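Local coordinates for protein particle-associated lyase (Acinetobacter bacteriophage AP22, PDB 4Y9V) that binds the capsular saccharide of Acinetobacter baumannii and, as a trimeric phage tailspike lyase, probably degrades it, at residues 60-65 with 82-87; 359-364 with 387-392. All blocks are in the same frame, centred on the assembly; numbering follows the deposited sequence.

Interaction 1: residues 60-65 with 82-87; sequences EDISTV and REYIVN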
loop_
_atom_site.group_PDB
_atom_site.type_symbol
_atom_site.label_atom_id
_atom_site.label_comp_id
_atom_site.label_asym_id
_atom_site.label_seq_id
_atom_site.Cartn_x
_atom_site.Cartn_y
_atom_site.Cartn_z
ATOM N N GLU A 60 25.388 42.000 -11.377
ATOM C CA GLU A 60 25.546 41.831 -12.815
ATOM C C GLU A 60 25.270 40.389 -13.209
ATOM O O GLU A 60 25.203 39.502 -12.368
ATOM C CB GLU A 60 26.974 42.239 -13.240
ATOM C CG GLU A 60 27.177 43.748 -13.097
ATOM C CD GLU A 60 28.577 44.211 -13.361
ATOM O OE1 GLU A 60 29.613 43.520 -13.113
ATOM O OE2 GLU A 60 28.634 45.454 -13.629
ATOM N N ASP A 61 25.138 40.122 -14.511
ATOM C CA ASP A 61 25.035 38.740 -14.977
ATOM C C ASP A 61 26.275 37.955 -14.543
ATOM O O ASP A 61 27.402 38.353 -14.861
ATOM C CB ASP A 61 24.908 38.769 -16.515
ATOM C CG ASP A 61 24.699 37.437 -17.195
ATOM O OD1 ASP A 61 24.529 36.408 -16.518
ATOM O OD2 ASP A 61 24.665 37.441 -18.451
ATOM N N ILE A 62 26.062 36.850 -13.841
ATOM C CA ILE A 62 27.140 36.024 -13.355
ATOM C C ILE A 62 27.383 34.786 -14.223
ATOM O O ILE A 62 28.165 33.927 -13.836
ATOM C CB ILE A 62 26.949 35.619 -11.877
ATOM C CG1 ILE A 62 25.808 34.612 -11.693
ATOM C CG2 ILE A 62 26.815 36.840 -10.983
ATOM C CD1 ILE A 62 25.836 33.895 -10.357
ATOM N N SER A 63 26.768 34.733 -15.408
ATOM C CA SER A 63 26.970 33.569 -16.285
ATOM C C SER A 63 28.447 33.247 -16.524
ATOM O O SER A 63 28.845 32.073 -16.454
ATOM C CB SER A 63 26.309 33.814 -17.617
ATOM O OG SER A 63 24.889 33.913 -17.486
ATOM N N THR A 64 29.253 34.252 -16.822
ATOM C CA THR A 64 30.657 33.978 -17.101
ATOM C C THR A 64 31.351 33.451 -15.865
ATOM O O THR A 64 32.353 32.687 -15.981
ATOM C CB THR A 64 31.438 35.191 -17.629
ATOM O OG1 THR A 64 31.442 36.229 -16.662
ATOM C CG2 THR A 64 30.925 35.647 -18.973
ATOM N N VAL A 65 30.922 33.835 -14.679
ATOM C CA VAL A 65 31.516 33.406 -13.429
ATOM C C VAL A 65 31.177 31.945 -13.166
ATOM O O VAL A 65 32.063 31.153 -12.861
ATOM C CB VAL A 65 31.080 34.327 -12.263
ATOM C CG1 VAL A 65 31.806 33.923 -11.005
ATOM C CG2 VAL A 65 31.365 35.777 -12.609
ATOM N N ARG A 82 21.922 35.820 -2.236
ATOM C CA ARG A 82 21.567 36.980 -3.031
ATOM C C ARG A 82 20.712 36.454 -4.189
ATOM O O ARG A 82 20.738 35.259 -4.473
ATOM C CB ARG A 82 22.787 37.736 -3.663
ATOM C CG ARG A 82 23.885 38.173 -2.727
ATOM C CD ARG A 82 24.934 38.949 -3.519
ATOM N NE ARG A 82 26.083 39.434 -2.784
ATOM C CZ ARG A 82 27.207 38.751 -2.591
ATOM N NH1 ARG A 82 27.355 37.500 -3.020
ATOM N NH2 ARG A 82 28.215 39.333 -1.967
ATOM N N GLU A 83 20.044 37.361 -4.892
ATOM C CA GLU A 83 19.461 37.044 -6.190
ATOM C C GLU A 83 20.488 37.402 -7.270
ATOM O O GLU A 83 20.914 38.582 -7.323
ATOM C CB GLU A 83 18.147 37.740 -6.427
ATOM C CG GLU A 83 17.520 37.348 -7.742
ATOM C CD GLU A 83 16.131 37.867 -7.956
ATOM O OE1 GLU A 83 15.286 37.643 -7.063
ATOM O OE2 GLU A 83 15.823 38.455 -9.036
ATOM N N TYR A 84 20.858 36.451 -8.091
ATOM C CA TYR A 84 21.870 36.629 -9.135
ATOM C C TYR A 84 21.238 36.507 -10.504
ATOM O O TYR A 84 20.548 35.512 -10.800
ATOM C CB TYR A 84 22.934 35.556 -9.022
ATOM C CG TYR A 84 23.672 35.517 -7.713
ATOM C CD1 TYR A 84 24.757 36.338 -7.473
ATOM C CD2 TYR A 84 23.295 34.650 -6.692
ATOM C CE1 TYR A 84 25.450 36.300 -6.279
ATOM C CE2 TYR A 84 23.969 34.606 -5.495
ATOM C CZ TYR A 84 25.053 35.414 -5.278
ATOM O OH TYR A 84 25.766 35.398 -4.113
ATOM N N ILE A 85 21.562 37.443 -11.401
ATOM C CA ILE A 85 21.209 37.341 -12.808
ATOM C C ILE A 85 22.057 36.254 -13.473
ATOM O O ILE A 85 23.287 36.261 -13.349
ATOM C CB ILE A 85 21.430 38.691 -13.488
ATOM C CG1 ILE A 85 20.478 39.731 -12.925
ATOM C CG2 ILE A 85 21.325 38.571 -14.992
ATOM C CD1 ILE A 85 20.782 41.164 -13.357
ATOM N N VAL A 86 21.399 35.336 -14.203
ATOM C CA VAL A 86 22.065 34.307 -14.976
ATOM C C VAL A 86 21.364 34.240 -16.343
ATOM O O VAL A 86 20.384 33.525 -16.524
ATOM C CB VAL A 86 22.055 32.923 -14.307
ATOM C CG1 VAL A 86 22.813 31.923 -15.148
ATOM C CG2 VAL A 86 22.604 32.994 -12.885
ATOM N N ASN A 87 21.866 35.019 -17.326
ATOM C CA ASN A 87 21.195 35.079 -18.606
ATOM C C ASN A 87 21.533 33.945 -19.559
ATOM O O ASN A 87 20.824 33.754 -20.548
ATOM C CB ASN A 87 21.438 36.446 -19.262
ATOM C CG ASN A 87 20.662 37.559 -18.547
ATOM O OD1 ASN A 87 21.190 38.678 -18.560
ATOM N ND2 ASN A 87 19.499 37.253 -18.085
HETATM O O HOH W 1 23.159 39.563 -10.414
HETATM O O HOH W 2 23.633 39.183 -10.329
HETATM O O HOH W 3 23.566 39.517 -19.751
#

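Interaction 2: residues 359-364 with 387-392; sequences DNEYSN and KLTNNT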
loop_
_atom_site.group_PDB
_atom_site.type_symbol
_atom_site.label_atom_id
_atom_site.label_comp_id
_atom_site.label_asym_id
_atom_site.label_seq_id
_atom_site.Cartn_x
_atom_site.Cartn_y
_atom_site.Cartn_z
ATOM N N ASP A 359 -0.054 -1.868 -17.696
ATOM C CA ASP A 359 0.612 -2.335 -16.492
ATOM C C ASP A 359 0.898 -1.202 -15.530
ATOM O O ASP A 359 1.970 -1.081 -14.943
ATOM C CB ASP A 359 1.841 -3.186 -16.814
ATOM C CG ASP A 359 1.459 -4.514 -17.472
ATOM O OD1 ASP A 359 0.327 -5.012 -17.272
ATOM O OD2 ASP A 359 2.355 -5.061 -18.121
ATOM N N ASN A 360 -0.131 -0.343 -15.345
ATOM C CA ASN A 360 -0.066 0.839 -14.502
ATOM C C ASN A 360 -1.167 0.776 -13.451
ATOM O O ASN A 360 -2.136 0.029 -13.600
ATOM C CB ASN A 360 -0.202 2.113 -15.334
ATOM C CG ASN A 360 0.980 2.337 -16.260
ATOM O OD1 ASN A 360 2.130 2.042 -15.908
ATOM N ND2 ASN A 360 0.709 2.855 -17.454
ATOM N N GLU A 361 -1.028 1.607 -12.415
ATOM C CA GLU A 361 -1.986 1.586 -11.303
ATOM C C GLU A 361 -2.165 2.962 -10.692
ATOM O O GLU A 361 -1.201 3.713 -10.522
ATOM C CB GLU A 361 -1.493 0.598 -10.226
ATOM C CG GLU A 361 -2.404 0.441 -9.012
ATOM C CD GLU A 361 -2.047 -0.749 -8.126
ATOM O OE1 GLU A 361 -0.853 -1.125 -8.100
ATOM O OE2 GLU A 361 -2.951 -1.263 -7.445
ATOM N N TYR A 362 -3.410 3.260 -10.332
ATOM C CA TYR A 362 -3.735 4.266 -9.312
ATOM C C TYR A 362 -4.347 3.498 -8.142
ATOM O O TYR A 362 -5.341 2.777 -8.351
ATOM C CB TYR A 362 -4.724 5.345 -9.774
ATOM C CG TYR A 362 -4.152 6.312 -10.794
ATOM C CD1 TYR A 362 -4.068 5.989 -12.141
ATOM C CD2 TYR A 362 -3.678 7.545 -10.393
ATOM C CE1 TYR A 362 -3.539 6.875 -13.056
ATOM C CE2 TYR A 362 -3.150 8.449 -11.308
ATOM C CZ TYR A 362 -3.060 8.103 -12.654
ATOM O OH TYR A 362 -2.525 9.025 -13.498
ATOM N N SER A 363 -3.769 3.621 -6.958
ATOM C CA SER A 363 -4.267 2.913 -5.778
ATOM C C SER A 363 -4.393 3.882 -4.614
ATOM O O SER A 363 -3.545 4.747 -4.415
ATOM C CB SER A 363 -3.353 1.748 -5.404
ATOM O OG SER A 363 -2.003 2.155 -5.254
ATOM N N ASN A 364 -5.460 3.703 -3.833
ATOM C CA ASN A 364 -5.633 4.487 -2.612
ATOM C C ASN A 364 -5.599 6.000 -2.893
ATOM O O ASN A 364 -5.192 6.759 -1.996
ATOM C CB ASN A 364 -4.588 4.110 -1.554
ATOM C CG ASN A 364 -4.658 2.629 -1.252
ATOM O OD1 ASN A 364 -5.690 2.127 -0.851
ATOM N ND2 ASN A 364 -3.531 1.954 -1.505
ATOM N N LYS A 387 -4.896 -0.932 -13.384
ATOM C CA LYS A 387 -5.381 -1.299 -12.054
ATOM C C LYS A 387 -5.830 -0.057 -11.290
ATOM O O LYS A 387 -5.075 0.914 -11.159
ATOM C CB LYS A 387 -4.280 -1.994 -11.251
ATOM C CG LYS A 387 -3.812 -3.312 -11.811
ATOM C CD LYS A 387 -2.618 -3.929 -11.116
ATOM C CE LYS A 387 -2.931 -4.436 -9.786
ATOM N NZ LYS A 387 -2.024 -5.367 -9.061
ATOM N N LEU A 388 -7.050 -0.103 -10.777
ATOM C CA LEU A 388 -7.638 0.978 -9.997
ATOM C C LEU A 388 -8.061 0.379 -8.653
ATOM O O LEU A 388 -9.136 -0.199 -8.540
ATOM C CB LEU A 388 -8.814 1.574 -10.735
ATOM C CG LEU A 388 -8.458 2.353 -12.003
ATOM C CD1 LEU A 388 -9.695 2.704 -12.778
ATOM C CD2 LEU A 388 -7.657 3.617 -11.657
ATOM N N THR A 389 -7.185 0.500 -7.651
ATOM C CA THR A 389 -7.292 -0.295 -6.452
ATOM C C THR A 389 -7.651 0.603 -5.273
ATOM O O THR A 389 -6.832 1.419 -4.825
ATOM C CB THR A 389 -5.995 -1.049 -6.193
ATOM O OG1 THR A 389 -5.603 -1.675 -7.405
ATOM C CG2 THR A 389 -6.174 -2.077 -5.086
ATOM N N ASN A 390 -8.870 0.472 -4.750
ATOM C CA ASN A 390 -9.234 1.158 -3.513
ATOM C C ASN A 390 -9.136 2.673 -3.611
ATOM O O ASN A 390 -8.791 3.337 -2.617
ATOM C CB ASN A 390 -8.494 0.597 -2.324
ATOM C CG ASN A 390 -9.403 0.460 -1.140
ATOM O OD1 ASN A 390 -10.500 0.999 -1.101
ATOM N ND2 ASN A 390 -8.925 -0.237 -0.143
ATOM N N ASN A 391 -9.486 3.253 -4.764
ATOM C CA ASN A 391 -9.530 4.709 -4.878
ATOM C C ASN A 391 -10.879 5.248 -4.389
ATOM O O ASN A 391 -11.875 4.530 -4.353
ATOM C CB ASN A 391 -9.310 5.143 -6.330
ATOM C CG ASN A 391 -7.979 4.676 -6.865
ATOM O OD1 ASN A 391 -6.918 4.867 -6.256
ATOM N ND2 ASN A 391 -8.016 4.041 -8.044
ATOM N N THR A 392 -10.870 6.551 -4.096
ATOM C CA THR A 392 -12.086 7.314 -3.829
ATOM C C THR A 392 -12.251 8.303 -4.991
ATOM O O THR A 392 -11.330 9.054 -5.290
ATOM C CB THR A 392 -12.009 8.031 -2.493
ATOM O OG1 THR A 392 -11.828 7.041 -1.476
ATOM C CG2 THR A 392 -13.281 8.788 -2.222
HETATM O O HOH W 4 -0.290 -3.736 -7.507
#

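Interaction 1: residues 60-65 with 82-87
Ile-62 and Ile-85 join the two backbones: the 60-63 chain runs 59° from the direction of 84-87, and Ile-62 N donates to Ile-85 O over 2.9 Å with a nearly straight N-H. The polar centre is Asp-61. Its first torsion sets CG anti to the backbone N (chi1 -176°), beside the carbonyl carbon. Three donors converge on Asp-61 OD1. Ser-63 N lies 3.0 Å from Asp-61 OD1 and closes an Asx turn; Ser-63 OG, at 2.7 Å from the same oxygen, approaches on the syn side; Asn-87 N reaches it from above the carboxylate plane at 3.1 Å, tying the second chain to the turn. Asp-61 OD2 and Asn-87 OD1 share a water that donates to both. Ile-62, the N-cap residue of the helix that follows, supplies the apolar half. Its CD1 rests 3.6 Å from Tyr-84 CB, obliquely to the ring, while its CG1 meets Val-86 CG2 at 3.8 Å. Helix 47-54 packs Leu-51 on Ile-62 and Leu-47 on Tyr-84. Strand 105-109 pairs in parallel with 83-85 and sets Phe-106 against Tyr-84 and Val-86. The start of helix 63-71 thus lies against strand 83-85, near the N-terminal end of the parallel beta-helix.

Interaction 2: residues 359-364 with 387-392
Tyr-362 and Leu-388 sit at the middle of a parallel pairing whose strand axes, 360-363 and 387-389, approach to 4.8 Å at 15°, the in-register stacking of successive coils in a parallel beta-helix, as in the pectin lyase-like family. Four backbone bonds alternate across it: Lys-387 N to Asn-360 O, Tyr-362 N to Lys-387 O, Thr-389 N to Tyr-362 O, and Asn-364 N to Thr-389 O. Tyr-362 O is gripped twice, since Asn-391 ND2 also donates to it at 3.0 Å from above the carbonyl plane, while Asn-391 OD1 accepts from Cys-365 N. On the face of Tyr-362 and Leu-388, Leu-388 CD2 touches Tyr-362 CB at 3.9 Å. On the other face, Glu-361 has CG anti to its backbone N (chi1 -179°), and the extended chain carries the carboxylate onward. Thr-389 OG1 donates to Glu-361 OE2 over 2.7 Å, on the anti side. Glu-361 OE1 lies 4.5 Å from Lys-387 NZ, beyond a salt bridge; a water donates to OE1 and accepts from NZ. Lys-387 NZ also bonds Asn-390 OD1 of the second subunit. This chemistry implies that Glu-361, its charge probably eased by the nearby ammonium through one bridging water, lies at the subunit interface, where it packs on His-347 of the second subunit.

In the fold
Interaction 1 comes first along the chain and closes before interaction 2 opens; their centres lie 46 Å apart, with nearest atoms about 34 Å apart, so they do not touch. Each includes a strand of the succession of parallel pairs that forms the beta-helix: in interaction 1, 83-85 pairs with 105-109 near its N-terminal end, whereas in interaction 2, 360-363 lies between 343-346 and 384-389 well inside the pectin lyase-like region. The environments differ accordingly. Residues 60-65 and 82-87 join helix 63-71 to an early coil and meet no other subunit, while 359-364 and 387-392 stack successive coils and reach both partner subunits, linking coil stacking to trimer assembly.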